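Local coordinates for 5,10-methylenetetrahydromethanopterin reductase (Methanopyrus kandleri, PDB 1EZW), which catalyses the reversible reduction of methylene-tetrahydromethanopterin to methyl-tetrahydromethanopterin with reduced coenzyme F420 in methanogenesis from carbon dioxide, at residues S44-G47 with V48-A52; P97-K100 with A101-D104; V207-I210 with E211-A214; D293-E296 with A297-A301. All blocks are in the same frame, centred on the assembly; numbering follows the deposited sequence.

Contact 1: S44-G47 with V48-A52; sequences SYMG and VLTLA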
ATOM      1  N   SER A  44      -6.007  13.422  -8.898  0.60 15.32           N
ATOM      2  CA  SER A  44      -5.104  14.374  -8.278  0.60 15.13           C
ATOM      3  C   SER A  44      -3.723  13.819  -8.133  0.60 15.09           C
ATOM      4  O   SER A  44      -3.541  12.638  -7.862  0.60 15.61           O
ATOM      5  CB  SER A  44      -5.653  14.814  -6.925  0.60 17.17           C
ATOM      6  OG  SER A  44      -5.606  13.760  -5.982  0.60 18.70           O
ATOM      7  N   TYR A  45      -2.742  14.693  -8.322  1.00 15.37           N
ATOM      8  CA  TYR A  45      -1.355  14.247  -8.280  1.00 16.66           C
ATOM      9  C   TYR A  45      -0.993  13.693  -6.914  1.00 16.86           C
ATOM     10  O   TYR A  45      -0.222  12.732  -6.847  1.00 17.16           O
ATOM     11  CB  TYR A  45      -0.368  15.353  -8.735  1.00 17.27           C
ATOM     12  CG  TYR A  45       0.010  16.425  -7.715  1.00 16.40           C
ATOM     13  CD1 TYR A  45       0.889  16.155  -6.638  1.00 16.12           C
ATOM     14  CD2 TYR A  45      -0.496  17.704  -7.841  1.00 16.28           C
ATOM     15  CE1 TYR A  45       1.243  17.116  -5.747  1.00 17.20           C
ATOM     16  CE2 TYR A  45      -0.141  18.711  -6.935  1.00 15.20           C
ATOM     17  CZ  TYR A  45       0.723  18.411  -5.902  1.00 16.19           C
ATOM     18  OH  TYR A  45       1.100  19.366  -5.025  1.00 16.59           O
ATOM     19  N   MET A  46      -1.516  14.265  -5.827  1.00 16.76           N
ATOM     20  CA  MET A  46      -1.203  13.771  -4.498  1.00 16.90           C
ATOM     21  C   MET A  46      -1.757  12.363  -4.304  1.00 16.12           C
ATOM     22  O   MET A  46      -1.076  11.506  -3.736  1.00 16.85           O
ATOM     23  CB  MET A  46      -1.769  14.698  -3.401  1.00 20.44           C
ATOM     24  CG  MET A  46      -0.784  15.731  -2.903  1.00 24.40           C
ATOM     25  SD  MET A  46       0.806  15.007  -2.422  1.00 23.33           S
ATOM     26  CE  MET A  46       0.617  14.186  -0.791  1.00 27.08           C
ATOM     27  N   GLY A  47      -2.961  12.098  -4.779  1.00 14.67           N
ATOM     28  CA  GLY A  47      -3.495  10.745  -4.605  1.00 14.83           C
ATOM     29  C   GLY A  47      -2.726   9.722  -5.428  1.00 14.92           C
ATOM     30  O   GLY A  47      -2.327   8.667  -4.913  1.00 15.32           O
ATOM     31  N   VAL A  48      -2.518  10.036  -6.713  1.00 14.10           N
ATOM     32  CA  VAL A  48      -1.820   9.142  -7.615  1.00 12.79           C
ATOM     33  C   VAL A  48      -0.354   8.957  -7.180  1.00 14.23           C
ATOM     34  O   VAL A  48       0.152   7.833  -7.184  1.00 15.50           O
ATOM     35  CB  VAL A  48      -1.892   9.694  -9.065  1.00 16.09           C
ATOM     36  CG1 VAL A  48      -1.036   8.828 -10.020  1.00 17.74           C
ATOM     37  CG2 VAL A  48      -3.347   9.702  -9.517  1.00 15.99           C
ATOM     38  N   LEU A  49       0.347  10.040  -6.831  1.00 13.30           N
ATOM     39  CA  LEU A  49       1.747   9.847  -6.412  1.00 15.35           C
ATOM     40  C   LEU A  49       1.903   9.158  -5.060  1.00 15.77           C
ATOM     41  O   LEU A  49       2.889   8.461  -4.848  1.00 15.39           O
ATOM     42  CB  LEU A  49       2.487  11.188  -6.426  1.00 15.16           C
ATOM     43  CG  LEU A  49       2.766  11.745  -7.832  1.00 16.08           C
ATOM     44  CD1 LEU A  49       3.218  13.214  -7.648  1.00 16.75           C
ATOM     45  CD2 LEU A  49       3.813  10.934  -8.551  1.00 17.16           C
ATOM     46  N   THR A  50       0.947   9.327  -4.151  1.00 15.39           N
ATOM     47  CA  THR A  50       1.030   8.624  -2.882  1.00 13.79           C
ATOM     48  C   THR A  50       0.830   7.127  -3.154  1.00 13.86           C
ATOM     49  O   THR A  50       1.552   6.286  -2.622  1.00 13.20           O
ATOM     50  CB  THR A  50      -0.023   9.152  -1.883  1.00 15.12           C
ATOM     51  OG1 THR A  50       0.273  10.524  -1.590  1.00 15.58           O
ATOM     52  CG2 THR A  50       0.097   8.373  -0.557  1.00 14.68           C
ATOM     53  N   LEU A  51      -0.115   6.799  -4.025  1.00 13.51           N
ATOM     54  CA  LEU A  51      -0.325   5.381  -4.361  1.00 13.42           C
ATOM     55  C   LEU A  51       0.949   4.861  -5.072  1.00 13.43           C
ATOM     56  O   LEU A  51       1.441   3.776  -4.785  1.00 14.08           O
ATOM     57  CB  LEU A  51      -1.505   5.246  -5.303  1.00 14.49           C
ATOM     58  CG  LEU A  51      -1.871   3.827  -5.747  1.00 15.13           C
ATOM     59  CD1 LEU A  51      -2.264   2.959  -4.515  1.00 17.35           C
ATOM     60  CD2 LEU A  51      -3.005   3.939  -6.736  1.00 16.04           C
ATOM     61  N   ALA A  52       1.504   5.650  -5.990  1.00 14.58           N
ATOM     62  CA  ALA A  52       2.735   5.185  -6.658  1.00 14.23           C
ATOM     63  C   ALA A  52       3.870   5.030  -5.660  1.00 14.35           C
ATOM     64  O   ALA A  52       4.719   4.099  -5.810  1.00 15.41           O
ATOM     65  CB  ALA A  52       3.145   6.194  -7.788  1.00 14.99           C
TER
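Ser44 O receives Val48 N at 3.0 Å in a nearly straight bond (177°), the first of five successive i to i+4 backbone bonds that run on to Ala52 N in the opening turns of helix 45-54. Ser44 is the N-cap: in one of two serine conformers its OG also accepts a weak bond from Gly47 N, 3.3 Å away, a role that suits a short hydroxyl side chain. Met46 O is gripped twice by Thr50, whose N and OG1 reach it from opposite faces of the carbonyl plane. The OG1 bond to Met46 O is 2.7 Å, made possible because OG1 stands beside its own backbone N (chi1 -64°); a threonine can thus bury its hydroxyl inside a helix. Tyr45 swings its ring between its backbone N and carbonyl carbon (chi1 80°), so that CD1 lies 3.9 Å from CD1 of Leu49, an oblique apolar touch, while its OH bonds to Asn79. In the barrel this helix connects strands 33-36 and 60-63. Leu49 packs on Leu61 of strand 60-63, Met46 on helix 73-86 and Val48 on Ile19 of helix 16-28, whereas Thr50 meets Gly47 of a second subunit.

Contact 2: P97-K100 with A101-D104; sequences PGDK and ATFD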
ATOM      1  N   PRO A  97       3.933  27.831 -14.564  1.00 20.86           N
ATOM      2  CA  PRO A  97       2.980  28.938 -14.456  1.00 21.63           C
ATOM      3  C   PRO A  97       1.524  28.639 -14.700  1.00 23.31           C
ATOM      4  O   PRO A  97       0.718  29.564 -14.820  1.00 25.09           O
ATOM      5  CB  PRO A  97       3.517  29.905 -15.503  1.00 22.70           C
ATOM      6  CG  PRO A  97       3.791  28.948 -16.651  1.00 22.97           C
ATOM      7  CD  PRO A  97       4.511  27.751 -15.924  1.00 21.10           C
ATOM      8  N   GLY A  98       1.156  27.362 -14.756  1.00 23.38           N
ATOM      9  CA  GLY A  98      -0.217  27.027 -15.091  1.00 23.98           C
ATOM     10  C   GLY A  98      -0.221  26.760 -16.600  1.00 25.72           C
ATOM     11  O   GLY A  98       0.835  26.786 -17.228  1.00 27.23           O
ATOM     12  N   ASP A  99      -1.379  26.492 -17.196  1.00 26.65           N
ATOM     13  CA  ASP A  99      -1.446  26.249 -18.632  1.00 27.42           C
ATOM     14  C   ASP A  99      -2.763  26.801 -19.108  1.00 27.47           C
ATOM     15  O   ASP A  99      -3.765  26.747 -18.404  1.00 25.85           O
ATOM     16  CB  ASP A  99      -1.279  24.748 -18.980  1.00 26.71           C
ATOM     17  CG  ASP A  99      -2.364  23.873 -18.375  1.00 27.76           C
ATOM     18  OD1 ASP A  99      -3.263  23.444 -19.121  1.00 27.16           O
ATOM     19  OD2 ASP A  99      -2.322  23.645 -17.136  1.00 30.03           O
ATOM     20  N   LYS A 100      -2.747  27.382 -20.305  1.00 27.25           N
ATOM     21  CA  LYS A 100      -3.930  27.998 -20.850  1.00 27.22           C
ATOM     22  C   LYS A 100      -5.184  27.130 -20.957  1.00 26.42           C
ATOM     23  O   LYS A 100      -6.260  27.533 -20.482  1.00 26.64           O
ATOM     24  CB  LYS A 100      -3.619  28.592 -22.247  1.00 28.99           C
ATOM     25  CG  LYS A 100      -4.824  29.278 -22.854  1.00 30.87           C
ATOM     26  CD  LYS A 100      -4.546  29.779 -24.288  1.00 33.55           C
ATOM     27  CE  LYS A 100      -5.813  30.301 -24.947  1.00 34.12           C
ATOM     28  NZ  LYS A 100      -6.554  31.328 -24.134  1.00 35.54           N
ATOM     29  N   ALA A 101      -5.059  25.949 -21.555  1.00 25.37           N
ATOM     30  CA  ALA A 101      -6.236  25.111 -21.765  1.00 26.37           C
ATOM     31  C   ALA A 101      -6.910  24.793 -20.446  1.00 24.80           C
ATOM     32  O   ALA A 101      -8.137  24.892 -20.321  1.00 25.96           O
ATOM     33  CB  ALA A 101      -5.849  23.819 -22.509  1.00 26.67           C
ATOM     34  N   THR A 102      -6.100  24.444 -19.454  1.00 23.91           N
ATOM     35  CA  THR A 102      -6.675  24.094 -18.150  1.00 22.95           C
ATOM     36  C   THR A 102      -7.186  25.306 -17.376  1.00 21.24           C
ATOM     37  O   THR A 102      -8.292  25.257 -16.821  1.00 21.10           O
ATOM     38  CB  THR A 102      -5.656  23.301 -17.291  1.00 24.47           C
ATOM     39  OG1 THR A 102      -5.161  22.198 -18.065  1.00 25.45           O
ATOM     40  CG2 THR A 102      -6.357  22.726 -16.029  1.00 24.52           C
ATOM     41  N   PHE A 103      -6.414  26.391 -17.334  1.00 20.90           N
ATOM     42  CA  PHE A 103      -6.878  27.584 -16.626  1.00 22.25           C
ATOM     43  C   PHE A 103      -8.151  28.155 -17.250  1.00 23.54           C
ATOM     44  O   PHE A 103      -9.068  28.554 -16.529  1.00 22.54           O
ATOM     45  CB  PHE A 103      -5.754  28.621 -16.534  1.00 22.28           C
ATOM     46  CG  PHE A 103      -4.837  28.409 -15.358  1.00 22.61           C
ATOM     47  CD1 PHE A 103      -4.536  27.115 -14.892  1.00 23.68           C
ATOM     48  CD2 PHE A 103      -4.246  29.495 -14.726  1.00 22.03           C
ATOM     49  CE1 PHE A 103      -3.659  26.924 -13.821  1.00 22.01           C
ATOM     50  CE2 PHE A 103      -3.373  29.315 -13.651  1.00 22.28           C
ATOM     51  CZ  PHE A 103      -3.076  28.028 -13.196  1.00 20.44           C
ATOM     52  N   ASP A 104      -8.264  28.142 -18.586  1.00 23.77           N
ATOM     53  CA  ASP A 104      -9.516  28.640 -19.168  1.00 24.77           C
ATOM     54  C   ASP A 104     -10.717  27.820 -18.659  1.00 24.36           C
ATOM     55  O   ASP A 104     -11.782  28.380 -18.306  1.00 24.44           O
ATOM     56  CB  ASP A 104      -9.473  28.589 -20.712  1.00 25.17           C
ATOM     57  CG  ASP A 104      -8.557  29.656 -21.312  1.00 30.08           C
ATOM     58  OD1 ASP A 104      -8.223  30.629 -20.616  1.00 30.23           O
ATOM     59  OD2 ASP A 104      -8.188  29.523 -22.507  1.00 31.32           O
TER
HETATM   60  O   HOH W   1      -6.197  32.715 -21.517  1.00 44.26           O
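Lys100 and Asp104, one turn apart at the start of helix 100-106, join in a salt bridge, reached by following the lysine chain outward. Its CB lies beside Ala101 N; CG, set anti to the backbone N (chi1 -179°), comes 3.4 Å from Asp104 OD2. CD is more distant, CE approaches the same oxygen again, and a bend at chi4 (52°) brings NZ to 2.9 Å from OD2, on the syn lone pair. A water accepts from NZ and donates to Asp104 OD1, so both carboxylate oxygens are tied to the ammonium group. A flexible lysine suits this exposed position, where its methylenes can lie against the carboxylate. Residues 97-104 hold the first turn of the helix that follows strand 93-95 of the TIM barrel, with Asp99 as its N-cap. Asp99 OD1 takes two donors from Thr102: its N, 3.0 Å away and above the carboxylate plane, and its OG1, 2.5 Å away on the syn lone pair. Aspartate is apt here because its short chain folds back on the first turn, and its negative charge would probably be favoured by the helix dipole. Phe103 N bonds to Asp99 O at 2.9 Å, and the phenyl ring covers the backbone before the cap, with Asp99 N over one face and CZ 3.6 Å from Gly98 CA. Glycine suits both the nearby ring and the positive phi (95°) of Gly98.

Contact 3: V207-I210 with E211-A214; sequences VPKI and EEGA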
ATOM      1  N   VAL A 207      18.963  26.098 -24.159  1.00 23.88           N
ATOM      2  CA  VAL A 207      20.071  25.937 -23.245  1.00 25.28           C
ATOM      3  C   VAL A 207      20.899  27.193 -23.005  1.00 26.45           C
ATOM      4  O   VAL A 207      21.269  27.465 -21.865  1.00 25.62           O
ATOM      5  CB  VAL A 207      20.937  24.700 -23.620  1.00 25.14           C
ATOM      6  CG1 VAL A 207      22.157  24.584 -22.753  1.00 26.52           C
ATOM      7  CG2 VAL A 207      20.072  23.423 -23.400  1.00 25.23           C
ATOM      8  N   PRO A 208      21.248  27.945 -24.069  1.00 26.99           N
ATOM      9  CA  PRO A 208      22.026  29.172 -23.823  1.00 26.81           C
ATOM     10  C   PRO A 208      21.300  30.141 -22.861  1.00 26.79           C
ATOM     11  O   PRO A 208      21.943  30.857 -22.092  1.00 26.16           O
ATOM     12  CB  PRO A 208      22.187  29.759 -25.236  1.00 27.80           C
ATOM     13  CG  PRO A 208      22.288  28.493 -26.074  1.00 28.50           C
ATOM     14  CD  PRO A 208      21.074  27.726 -25.511  1.00 27.47           C
ATOM     15  N   LYS A 209      19.974  30.173 -22.916  0.60 25.73           N
ATOM     16  CA  LYS A 209      19.240  31.053 -22.026  0.60 26.59           C
ATOM     17  C   LYS A 209      19.224  30.542 -20.598  0.60 24.96           C
ATOM     18  O   LYS A 209      19.277  31.331 -19.655  0.60 24.60           O
ATOM     19  CB  LYS A 209      17.839  31.310 -22.564  0.60 27.89           C
ATOM     20  CG  LYS A 209      17.828  32.517 -23.502  0.60 32.98           C
ATOM     21  CD  LYS A 209      18.231  33.782 -22.718  0.60 32.97           C
ATOM     22  CE  LYS A 209      18.194  35.062 -23.569  0.60 33.67           C
ATOM     23  NZ  LYS A 209      19.164  35.012 -24.693  0.60 34.62           N
ATOM     24  N   ILE A 210      19.148  29.219 -20.433  1.00 23.10           N
ATOM     25  CA  ILE A 210      19.226  28.642 -19.106  1.00 22.82           C
ATOM     26  C   ILE A 210      20.637  28.971 -18.588  1.00 24.06           C
ATOM     27  O   ILE A 210      20.829  29.393 -17.450  1.00 23.17           O
ATOM     28  CB  ILE A 210      19.049  27.077 -19.164  1.00 21.31           C
ATOM     29  CG1 ILE A 210      17.620  26.774 -19.641  1.00 21.68           C
ATOM     30  CG2 ILE A 210      19.460  26.450 -17.811  1.00 21.85           C
ATOM     31  CD1 ILE A 210      17.402  25.268 -20.003  1.00 20.74           C
ATOM     32  N   GLU A 211      21.639  28.811 -19.454  1.00 24.71           N
ATOM     33  CA  GLU A 211      23.009  29.056 -19.027  1.00 24.32           C
ATOM     34  C   GLU A 211      23.216  30.511 -18.621  1.00 23.13           C
ATOM     35  O   GLU A 211      23.953  30.775 -17.683  1.00 24.46           O
ATOM     36  CB  GLU A 211      24.008  28.672 -20.134  1.00 26.52           C
ATOM     37  CG  GLU A 211      25.455  28.826 -19.654  1.00 29.36           C
ATOM     38  CD  GLU A 211      26.469  28.189 -20.577  1.00 34.66           C
ATOM     39  OE1 GLU A 211      26.238  28.194 -21.806  1.00 36.48           O
ATOM     40  OE2 GLU A 211      27.512  27.703 -20.065  1.00 35.49           O
ATOM     41  N   GLU A 212      22.560  31.435 -19.303  1.00 23.88           N
ATOM     42  CA  GLU A 212      22.681  32.864 -18.976  1.00 25.04           C
ATOM     43  C   GLU A 212      22.190  33.130 -17.545  1.00 25.12           C
ATOM     44  O   GLU A 212      22.818  33.859 -16.767  1.00 24.67           O
ATOM     45  CB  GLU A 212      21.856  33.660 -19.959  1.00 26.31           C
ATOM     46  CG  GLU A 212      22.022  35.157 -19.859  1.00 32.40           C
ATOM     47  CD  GLU A 212      21.148  35.815 -20.894  1.00 35.15           C
ATOM     48  OE1 GLU A 212      21.268  35.453 -22.082  1.00 40.47           O
ATOM     49  OE2 GLU A 212      20.332  36.669 -20.536  1.00 39.46           O
ATOM     50  N   GLY A 213      21.068  32.509 -17.179  1.00 24.47           N
ATOM     51  CA  GLY A 213      20.578  32.685 -15.828  1.00 22.16           C
ATOM     52  C   GLY A 213      21.491  32.043 -14.803  1.00 21.42           C
ATOM     53  O   GLY A 213      21.693  32.574 -13.706  1.00 21.89           O
ATOM     54  N   ALA A 214      22.026  30.866 -15.127  1.00 22.03           N
ATOM     55  CA  ALA A 214      22.915  30.178 -14.219  1.00 24.16           C
ATOM     56  C   ALA A 214      24.138  31.062 -13.905  1.00 24.80           C
ATOM     57  O   ALA A 214      24.512  31.215 -12.747  1.00 24.87           O
ATOM     58  CB  ALA A 214      23.359  28.840 -14.808  1.00 25.61           C
TER
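Lys209 and Glu212 lie side by side on helix 200-216, their chains pointing the same way. The lysine leaves the helix away from the next turn, but bends at chi2 (-63°) and chi4 bring its end back, whereas Glu212 runs straight out beyond CG, which stands anti to its backbone N (chi1 -172°). Glu212 OE1 lies along the flank of the lysine: CE and NZ of Lys209 are each 3.4 Å from OE1, and CD is 3.5 Å from it. The salt bridge from NZ to OE1 is weak and belongs to one of two lysine conformers, so it is tentative. Underneath, i to i+4 backbone bonds continue, such as Glu211 N to Val207 O at 2.8 Å. Pro208, which has no N-H to give, kinks the helix where the bond to the preceding turn is missing. The inner side is apolar: Ile210 packs on Leu183 of helix 180-189 and on Leu221, while Ala214 meets Ile224. Shortening Glu212 to a serine is likely to leave the Lys209 ammonium group without this carboxylate and its bent end freer to turn. The chemistry is that of a partly exposed i to i+3 ion pair at the edge facing helix 180-189, probably a modest electrostatic link.

Contact 4: D293-E296 with A297-A301; sequences DMIE and AFSIA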
ATOM      1  N   ASP A 293       7.915  15.693 -41.334  1.00 37.44           N
ATOM      2  CA  ASP A 293       8.663  16.778 -40.721  1.00 37.48           C
ATOM      3  C   ASP A 293       8.106  17.144 -39.354  1.00 35.75           C
ATOM      4  O   ASP A 293       8.864  17.489 -38.451  1.00 34.42           O
ATOM      5  CB  ASP A 293       8.705  18.005 -41.626  1.00 38.71           C
ATOM      6  CG  ASP A 293       9.389  17.716 -42.954  1.00 40.67           C
ATOM      7  OD1 ASP A 293      10.398  16.960 -42.987  1.00 40.67           O
ATOM      8  OD2 ASP A 293       8.932  18.261 -43.971  1.00 42.26           O
ATOM      9  N   MET A 294       6.788  17.064 -39.202  1.00 34.36           N
ATOM     10  CA  MET A 294       6.164  17.368 -37.910  1.00 34.49           C
ATOM     11  C   MET A 294       6.549  16.287 -36.889  1.00 32.86           C
ATOM     12  O   MET A 294       6.823  16.593 -35.722  1.00 32.95           O
ATOM     13  CB  MET A 294       4.649  17.394 -38.034  1.00 35.16           C
ATOM     14  CG  MET A 294       4.130  18.431 -38.983  1.00 37.16           C
ATOM     15  SD  MET A 294       2.386  18.155 -39.239  1.00 37.65           S
ATOM     16  CE  MET A 294       2.080  19.361 -40.628  1.00 37.57           C
ATOM     17  N   ILE A 295       6.555  15.032 -37.328  1.00 31.98           N
ATOM     18  CA  ILE A 295       6.923  13.932 -36.448  1.00 31.55           C
ATOM     19  C   ILE A 295       8.384  14.072 -36.026  1.00 30.61           C
ATOM     20  O   ILE A 295       8.729  13.849 -34.865  1.00 30.49           O
ATOM     21  CB  ILE A 295       6.643  12.586 -37.144  1.00 31.33           C
ATOM     22  CG1 ILE A 295       5.117  12.423 -37.262  1.00 31.73           C
ATOM     23  CG2 ILE A 295       7.321  11.429 -36.399  1.00 31.98           C
ATOM     24  CD1 ILE A 295       4.679  11.223 -38.069  1.00 33.66           C
ATOM     25  N   GLU A 296       9.259  14.460 -36.955  0.70 29.66           N
ATOM     26  CA  GLU A 296      10.677  14.634 -36.632  0.70 28.99           C
ATOM     27  C   GLU A 296      10.870  15.846 -35.713  0.70 27.93           C
ATOM     28  O   GLU A 296      11.733  15.864 -34.836  0.70 27.14           O
ATOM     29  CB  GLU A 296      11.467  14.836 -37.940  0.70 29.40           C
ATOM     30  CG  GLU A 296      12.987  14.943 -37.840  0.70 29.60           C
ATOM     31  CD  GLU A 296      13.475  16.192 -37.139  0.70 30.23           C
ATOM     32  OE1 GLU A 296      12.809  17.250 -37.218  0.70 30.57           O
ATOM     33  OE2 GLU A 296      14.554  16.113 -36.525  0.70 30.34           O
ATOM     34  N   ALA A 297      10.060  16.868 -35.910  1.00 27.88           N
ATOM     35  CA  ALA A 297      10.208  18.048 -35.103  1.00 27.93           C
ATOM     36  C   ALA A 297       9.663  17.917 -33.685  1.00 27.68           C
ATOM     37  O   ALA A 297      10.272  18.415 -32.729  1.00 25.91           O
ATOM     38  CB  ALA A 297       9.509  19.212 -35.783  1.00 29.01           C
ATOM     39  N   PHE A 298       8.535  17.225 -33.567  1.00 27.84           N
ATOM     40  CA  PHE A 298       7.846  17.204 -32.287  1.00 28.28           C
ATOM     41  C   PHE A 298       7.735  15.910 -31.515  1.00 28.11           C
ATOM     42  O   PHE A 298       6.926  15.826 -30.593  1.00 29.10           O
ATOM     43  CB  PHE A 298       6.453  17.806 -32.503  1.00 28.94           C
ATOM     44  CG  PHE A 298       6.489  19.191 -33.138  1.00 31.56           C
ATOM     45  CD1 PHE A 298       5.883  19.433 -34.377  1.00 31.75           C
ATOM     46  CD2 PHE A 298       7.165  20.231 -32.512  1.00 31.52           C
ATOM     47  CE1 PHE A 298       5.969  20.700 -34.977  1.00 31.78           C
ATOM     48  CE2 PHE A 298       7.258  21.499 -33.099  1.00 33.60           C
ATOM     49  CZ  PHE A 298       6.654  21.729 -34.339  1.00 31.57           C
ATOM     50  N   SER A 299       8.546  14.924 -31.855  1.00 27.17           N
ATOM     51  CA  SER A 299       8.499  13.653 -31.129  1.00 25.93           C
ATOM     52  C   SER A 299       9.810  12.931 -31.347  1.00 26.45           C
ATOM     53  O   SER A 299      10.625  13.311 -32.229  1.00 25.16           O
ATOM     54  CB  SER A 299       7.365  12.754 -31.651  1.00 26.52           C
ATOM     55  OG  SER A 299       7.714  12.111 -32.885  1.00 26.61           O
ATOM     56  N   ILE A 300      10.029  11.920 -30.515  1.00 24.30           N
ATOM     57  CA  ILE A 300      11.161  11.021 -30.646  1.00 24.88           C
ATOM     58  C   ILE A 300      10.402   9.730 -30.912  1.00 26.15           C
ATOM     59  O   ILE A 300       9.793   9.141 -30.006  1.00 24.35           O
ATOM     60  CB  ILE A 300      11.974  10.891 -29.361  1.00 26.79           C
ATOM     61  CG1 ILE A 300      12.711  12.193 -29.067  1.00 27.93           C
ATOM     62  CG2 ILE A 300      13.009   9.785 -29.499  1.00 24.91           C
ATOM     63  CD1 ILE A 300      13.464  12.107 -27.757  1.00 28.45           C
ATOM     64  N   ALA A 301      10.412   9.285 -32.165  1.00 25.20           N
ATOM     65  CA  ALA A 301       9.672   8.080 -32.517  1.00 24.70           C
ATOM     66  C   ALA A 301      10.397   7.092 -33.435  1.00 26.98           C
ATOM     67  O   ALA A 301      11.144   7.491 -34.340  1.00 27.28           O
ATOM     68  CB  ALA A 301       8.329   8.480 -33.154  1.00 24.96           C
TER
HETATM   69  O   HOH W   2      12.921  13.608 -33.687  1.00 23.86           O
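Ile295 and Ser299 make a helix-end contact, in which the last turn of helix 292-298 hands the chain over to the short strand 300-302. Ser299 OG donates to Ile295 O at 2.8 Å. Its chi1 of 78° sets OG between the backbone N and carbonyl carbon, turned back toward the helix, where it also lies 3.6 Å from Ile295 CG2. Serine suits the place, being small and able to donate to a carbonyl at the helix end. Without the hydroxyl, as with an alanine at this position, Ile295 O is likely to lose this partner, weakening the tie between helix and strand. Earlier in the turn Ala297 N bonds to Asp293 O at 2.9 Å and Phe298 N to Met294 O at 2.8 Å. The Phe298 ring lies over Ala297, whose CB stands 3.8 Å above the centre of one face, a contact for which a small methyl is well suited. The same ring meets His264 edge-to-face, and its CD1 approaches Met294 CB at 4.4 Å. A water lies within hydrogen-bonding distance of both Glu296 O and Ser299 O, though it has more acceptors near it than protons to give. Beyond it Ile300 pairs through its backbone with Cys231 and Ser233, and Ile295 CG2 comes within 4.5 Å of Ala301 CB. Helix 238-254 lies against Met294, Ile295, Phe298 and Ala301. Such a helix-to-strand exit, closed by a side-chain hydroxyl, leads here into a short two-stranded parallel pairing with strand 232-234, separate from the eight-stranded sheet of the TIM barrel.

Overall arrangement
From the N terminus the four contacts come strictly in series; none nests in or crosses another, and each is a local turn rather than the closure of a long loop. Contact 1 starts the helix between barrel strands 33-36 and 60-63 and faces other subunits. Contact 2 turns the chain from strand 93-95 into helix 100-106. Contact 3 lies on the helix linking strands 192-196 and 225-229, across the chain's centre from contact 1, with centres about 33 Å apart. Contact 4 carries the chain from helix 292-298 into strand 300-302, ahead of the last barrel strand, 321-324. No two contacts touch: contacts 1 and 2 come nearest, about 11 Å between closest atoms.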